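Local coordinates for Epf (Streptococcus pyogenes, PDB 4ES8), which is a cell-surface adhesin that binds to cells through an N-terminal domain containing a carbohydrate-binding module, at residues A59-V62 with K63-G66; R68-E72 with V73-Y77. One frame throughout, in Å; residues are numbered along the deposited sequence. Where two conformers were deposited one is given.

Contact 1 (A59-V62 with K63-G66)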
loop_
_atom_site.group_PDB
_atom_site.type_symbol
_atom_site.label_atom_id
_atom_site.label_comp_id
_atom_site.label_asym_id
_atom_site.label_seq_id
_atom_site.Cartn_x
_atom_site.Cartn_y
_atom_site.Cartn_z
ATOM N N ALA A 59 -24.675 -20.154 -4.600
ATOM C CA ALA A 59 -24.237 -19.658 -5.904
ATOM C C ALA A 59 -25.258 -18.750 -6.590
ATOM O O ALA A 59 -24.846 -17.784 -7.223
ATOM C CB ALA A 59 -23.861 -20.821 -6.815
ATOM N N LYS A 60 -26.567 -19.029 -6.437
ATOM C CA LYS A 60 -27.609 -18.222 -7.090
ATOM C C LYS A 60 -27.762 -16.817 -6.491
ATOM O O LYS A 60 -28.372 -15.941 -7.123
ATOM C CB LYS A 60 -28.947 -18.942 -6.992
ATOM C CG LYS A 60 -29.053 -20.118 -7.957
ATOM C CD LYS A 60 -30.347 -20.897 -7.770
ATOM C CE LYS A 60 -30.389 -22.132 -8.647
ATOM N NZ LYS A 60 -30.403 -21.785 -10.095
ATOM N N ASP A 61 -27.200 -16.604 -5.285
ATOM C CA ASP A 61 -27.396 -15.358 -4.552
ATOM C C ASP A 61 -26.174 -14.447 -4.467
ATOM O O ASP A 61 -26.266 -13.386 -3.833
ATOM C CB ASP A 61 -27.810 -15.723 -3.118
ATOM C CG ASP A 61 -29.124 -16.498 -2.987
ATOM O OD1 ASP A 61 -29.930 -16.477 -3.949
ATOM O OD2 ASP A 61 -29.365 -17.074 -1.911
ATOM N N VAL A 62 -25.056 -14.828 -5.108
ATOM C CA VAL A 62 -23.787 -14.097 -5.006
ATOM C C VAL A 62 -23.931 -12.572 -5.342
ATOM O O VAL A 62 -23.225 -11.766 -4.721
ATOM C CB VAL A 62 -22.680 -14.796 -5.840
ATOM C CG1 VAL A 62 -21.371 -14.019 -5.812
ATOM C CG2 VAL A 62 -22.449 -16.220 -5.341
ATOM N N LYS A 63 -24.838 -12.168 -6.271
ATOM C CA LYS A 63 -24.977 -10.745 -6.614
ATOM C C LYS A 63 -26.114 -10.044 -5.841
ATOM O O LYS A 63 -26.325 -8.836 -6.026
ATOM C CB LYS A 63 -25.209 -10.583 -8.146
ATOM C CG LYS A 63 -24.010 -10.999 -9.017
ATOM C CD LYS A 63 -24.330 -10.939 -10.528
ATOM C CE LYS A 63 -24.335 -9.522 -11.067
ATOM N NZ LYS A 63 -24.660 -9.474 -12.519
ATOM N N LYS A 64 -26.830 -10.767 -4.978
ATOM C CA LYS A 64 -27.986 -10.203 -4.280
ATOM C C LYS A 64 -27.579 -9.331 -3.129
ATOM O O LYS A 64 -26.761 -9.746 -2.305
ATOM C CB LYS A 64 -28.952 -11.274 -3.796
ATOM C CG LYS A 64 -29.623 -12.055 -4.939
ATOM C CD LYS A 64 -30.598 -13.102 -4.419
ATOM C CE LYS A 64 -31.310 -13.774 -5.579
ATOM N NZ LYS A 64 -31.850 -15.100 -5.197
ATOM N N PRO A 65 -28.182 -8.123 -3.043
ATOM C CA PRO A 65 -27.907 -7.254 -1.891
ATOM C C PRO A 65 -28.451 -7.853 -0.602
ATOM O O PRO A 65 -29.414 -8.636 -0.607
ATOM C CB PRO A 65 -28.636 -5.936 -2.228
ATOM C CG PRO A 65 -29.150 -6.078 -3.599
ATOM C CD PRO A 65 -29.210 -7.539 -3.933
ATOM N N GLY A 66 -27.829 -7.471 0.501
ATOM C CA GLY A 66 -28.237 -7.923 1.828
ATOM C C GLY A 66 -27.374 -9.027 2.416
ATOM O O GLY A 66 -26.333 -9.383 1.856
HETATM O O HOH W 1 -26.935 -13.559 -7.693
#

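Contact 2 (R68-E72 with V73-Y77)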
loop_
_atom_site.group_PDB
_atom_site.type_symbol
_atom_site.label_atom_id
_atom_site.label_comp_id
_atom_site.label_asym_id
_atom_site.label_seq_id
_atom_site.Cartn_x
_atom_site.Cartn_y
_atom_site.Cartn_z
ATOM N N ARG A 68 -25.932 -12.501 3.299
ATOM C CA ARG A 68 -25.747 -13.761 2.560
ATOM C C ARG A 68 -25.252 -14.860 3.495
ATOM O O ARG A 68 -24.200 -14.702 4.138
ATOM C CB ARG A 68 -24.732 -13.571 1.400
ATOM C CG ARG A 68 -25.045 -12.427 0.426
ATOM C CD ARG A 68 -25.920 -12.843 -0.771
ATOM N NE ARG A 68 -27.240 -13.347 -0.370
ATOM C CZ ARG A 68 -28.317 -12.587 -0.195
ATOM N NH1 ARG A 68 -28.240 -11.269 -0.345
ATOM N NH2 ARG A 68 -29.479 -13.140 0.136
ATOM N N GLU A 69 -25.972 -15.973 3.551
ATOM C CA GLU A 69 -25.611 -17.073 4.449
ATOM C C GLU A 69 -24.345 -17.816 4.019
ATOM O O GLU A 69 -24.096 -18.003 2.812
ATOM C CB GLU A 69 -26.753 -18.111 4.573
ATOM C CG GLU A 69 -27.060 -18.910 3.306
ATOM C CD GLU A 69 -28.501 -19.373 3.163
ATOM O OE1 GLU A 69 -29.428 -18.549 3.328
ATOM O OE2 GLU A 69 -28.699 -20.576 2.900
ATOM N N HIS A 70 -23.585 -18.290 5.018
ATOM C CA HIS A 70 -22.492 -19.244 4.768
ATOM C C HIS A 70 -23.176 -20.495 4.185
ATOM O O HIS A 70 -24.102 -21.033 4.822
ATOM C CB HIS A 70 -21.766 -19.575 6.088
ATOM C CG HIS A 70 -20.457 -20.279 5.911
ATOM N ND1 HIS A 70 -19.736 -20.739 7.000
ATOM C CD2 HIS A 70 -19.796 -20.612 4.771
ATOM C CE1 HIS A 70 -18.643 -21.298 6.495
ATOM N NE2 HIS A 70 -18.623 -21.218 5.167
ATOM N N ASN A 71 -22.807 -20.897 2.952
ATOM C CA ASN A 71 -23.505 -21.975 2.251
ATOM C C ASN A 71 -23.699 -23.201 3.138
ATOM O O ASN A 71 -22.744 -23.669 3.745
ATOM C CB ASN A 71 -22.764 -22.347 0.991
ATOM C CG ASN A 71 -23.645 -23.144 0.076
ATOM O OD1 ASN A 71 -24.729 -22.697 -0.302
ATOM N ND2 ASN A 71 -23.232 -24.370 -0.209
ATOM N N GLU A 72 -24.959 -23.711 3.191
ATOM C CA GLU A 72 -25.393 -24.917 3.923
ATOM C C GLU A 72 -25.403 -24.757 5.462
ATOM O O GLU A 72 -26.449 -24.942 6.093
ATOM C CB GLU A 72 -24.531 -26.167 3.576
ATOM C CG GLU A 72 -24.370 -26.488 2.098
ATOM C CD GLU A 72 -23.508 -27.698 1.772
ATOM O OE1 GLU A 72 -22.294 -27.692 2.094
ATOM O OE2 GLU A 72 -24.043 -28.633 1.134
ATOM N N VAL A 73 -24.261 -24.373 6.046
ATOM C CA VAL A 73 -24.092 -24.309 7.496
ATOM C C VAL A 73 -24.815 -23.086 8.117
ATOM O O VAL A 73 -25.366 -23.235 9.213
ATOM C CB VAL A 73 -22.601 -24.424 7.907
ATOM C CG1 VAL A 73 -21.735 -23.338 7.284
ATOM C CG2 VAL A 73 -22.413 -24.520 9.416
ATOM N N LYS A 74 -24.838 -21.910 7.439
ATOM C CA LYS A 74 -25.587 -20.734 7.931
ATOM C C LYS A 74 -25.179 -20.301 9.370
ATOM O O LYS A 74 -26.017 -19.761 10.125
ATOM C CB LYS A 74 -27.131 -20.989 7.883
ATOM C CG LYS A 74 -27.645 -21.506 6.544
ATOM C CD LYS A 74 -29.170 -21.612 6.550
ATOM C CE LYS A 74 -29.656 -22.890 5.924
ATOM N NZ LYS A 74 -31.145 -22.973 5.955
ATOM N N ASP A 75 -23.894 -20.468 9.729
ATOM C CA ASP A 75 -23.374 -20.031 11.033
ATOM C C ASP A 75 -23.057 -18.534 10.974
ATOM O O ASP A 75 -23.395 -17.792 11.900
ATOM C CB ASP A 75 -22.139 -20.841 11.471
ATOM C CG ASP A 75 -21.083 -21.099 10.408
ATOM O OD1 ASP A 75 -21.247 -20.599 9.260
ATOM O OD2 ASP A 75 -20.090 -21.795 10.718
ATOM N N SER A 76 -22.477 -18.079 9.862
ATOM C CA SER A 76 -22.199 -16.673 9.655
ATOM C C SER A 76 -22.925 -16.207 8.411
ATOM O O SER A 76 -23.211 -17.014 7.508
ATOM C CB SER A 76 -20.691 -16.419 9.540
ATOM O OG SER A 76 -20.086 -17.332 8.626
ATOM N N TYR A 77 -23.296 -14.924 8.394
ATOM C CA TYR A 77 -23.821 -14.241 7.227
ATOM C C TYR A 77 -22.891 -13.096 6.952
ATOM O O TYR A 77 -22.263 -12.582 7.884
ATOM C CB TYR A 77 -25.262 -13.707 7.470
ATOM C CG TYR A 77 -26.336 -14.775 7.466
ATOM C CD1 TYR A 77 -26.364 -15.775 8.441
ATOM C CD2 TYR A 77 -27.364 -14.749 6.529
ATOM C CE1 TYR A 77 -27.360 -16.761 8.439
ATOM C CE2 TYR A 77 -28.374 -15.714 6.531
ATOM C CZ TYR A 77 -28.366 -16.714 7.486
ATOM O OH TYR A 77 -29.355 -17.683 7.457
HETATM O O HOH W 2 -31.056 -17.906 5.557
HETATM O O HOH W 3 -31.308 -21.614 3.306
#

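Contact 1 (A59-V62 with K63-G66)
Asp61 and Lys64 are the first and last residues of a type I beta turn, their CA atoms 5.2 Å apart. Lys64 N donates to Asp61 O at 2.9 Å with an N-H...O angle of 160°. Both corner residues, Val62 and Lys63, have the right-handed helical backbone angles of a type I turn. Water 1 bridges the chain before the turn to its second corner, donating to Lys60 O at 2.8 Å and accepting from Lys63 N at 2.9 Å.

The side chains of the two end residues close a second link. Lys64 CG lies beside its backbone N (chi1 -65°), and from there the chain runs out fully extended, crossing the Asp61 side chain at a slant and carrying NZ into a salt bridge of 2.7 Å with Asp61 OD1. The ammonium meets that oxygen on its anti side, 34° out of the carboxylate plane. On the way, Lys64 CD passes 3.5 Å from Asp61 OD1. The Val62 side chain touches Trp32 and Ile57. The arrangement is a surface type I turn with an i to i+3 salt bridge, in the loop between strands 51-54 and 68-69.

Contact 2 (R68-E72 with V73-Y77)
The His70 imidazole and the Asp75 carboxylate lie nearly coplanar, their planes 14° apart, and His70 ND1 donates to Asp75 OD1 at 2.7 Å. OD1 receives this N-H on its syn lone pair, within the ring plane, and takes a second bond from Ser76 N at 2.9 Å, from above the carboxylate. Two donors thus hold the oxygen, which should fix the rotation of the acid and favour its ionised form. With chi1 of -167°, His70 CG extends opposite its own N and sets one face of the ring against Val73, whose CG1 lies over it, 3.7 Å from the centroid, in a CH-pi contact. His55 stacks on the same imidazole and Phe44 meets it edge-to-face.

Glu69 sits over a face of the Tyr77 ring, with CA 3.7 Å from the centroid and 18° off the normal. Water 2 joins Glu69 OE1 to Tyr77 OH. Glu69 and Lys74 run side by side; Glu69 OE2 and Lys74 NZ, 4.6 Å apart, are linked through water 3.

His70 N bonds to Ser76 O and Lys74 N to His70 O. With Glu69 and Tyr77 as a non-hydrogen-bonded pair, this is an antiparallel beta hairpin whose connection is spanned by a His-carboxylate hydrogen bond.

Overall arrangement
Contact 1 precedes contact 2, about 12 Å apart, centre to centre. The loop 59-66, with its turn at 61-64, leads toward strand 68-69, one of the two outermost strands of a seven-stranded antiparallel sheet, which pairs with strand 76-80 in contact 2. Arg68 joins the two: its CD packs 3.1 Å from Asp61 O, and its NH1 hydrogen-bonds to Lys64 O. The contact centres are about 30 and 32 Å from the centre of the chain. Contact 1 is a surface feature; contact 2 is partly buried through His70, Asp75 and Ser76. Bound acetate, probably from the crystallisation liquor, lies about 4 Å from the side chain of Val62 and likewise from that of Tyr77; it does not establish a carbohydrate site.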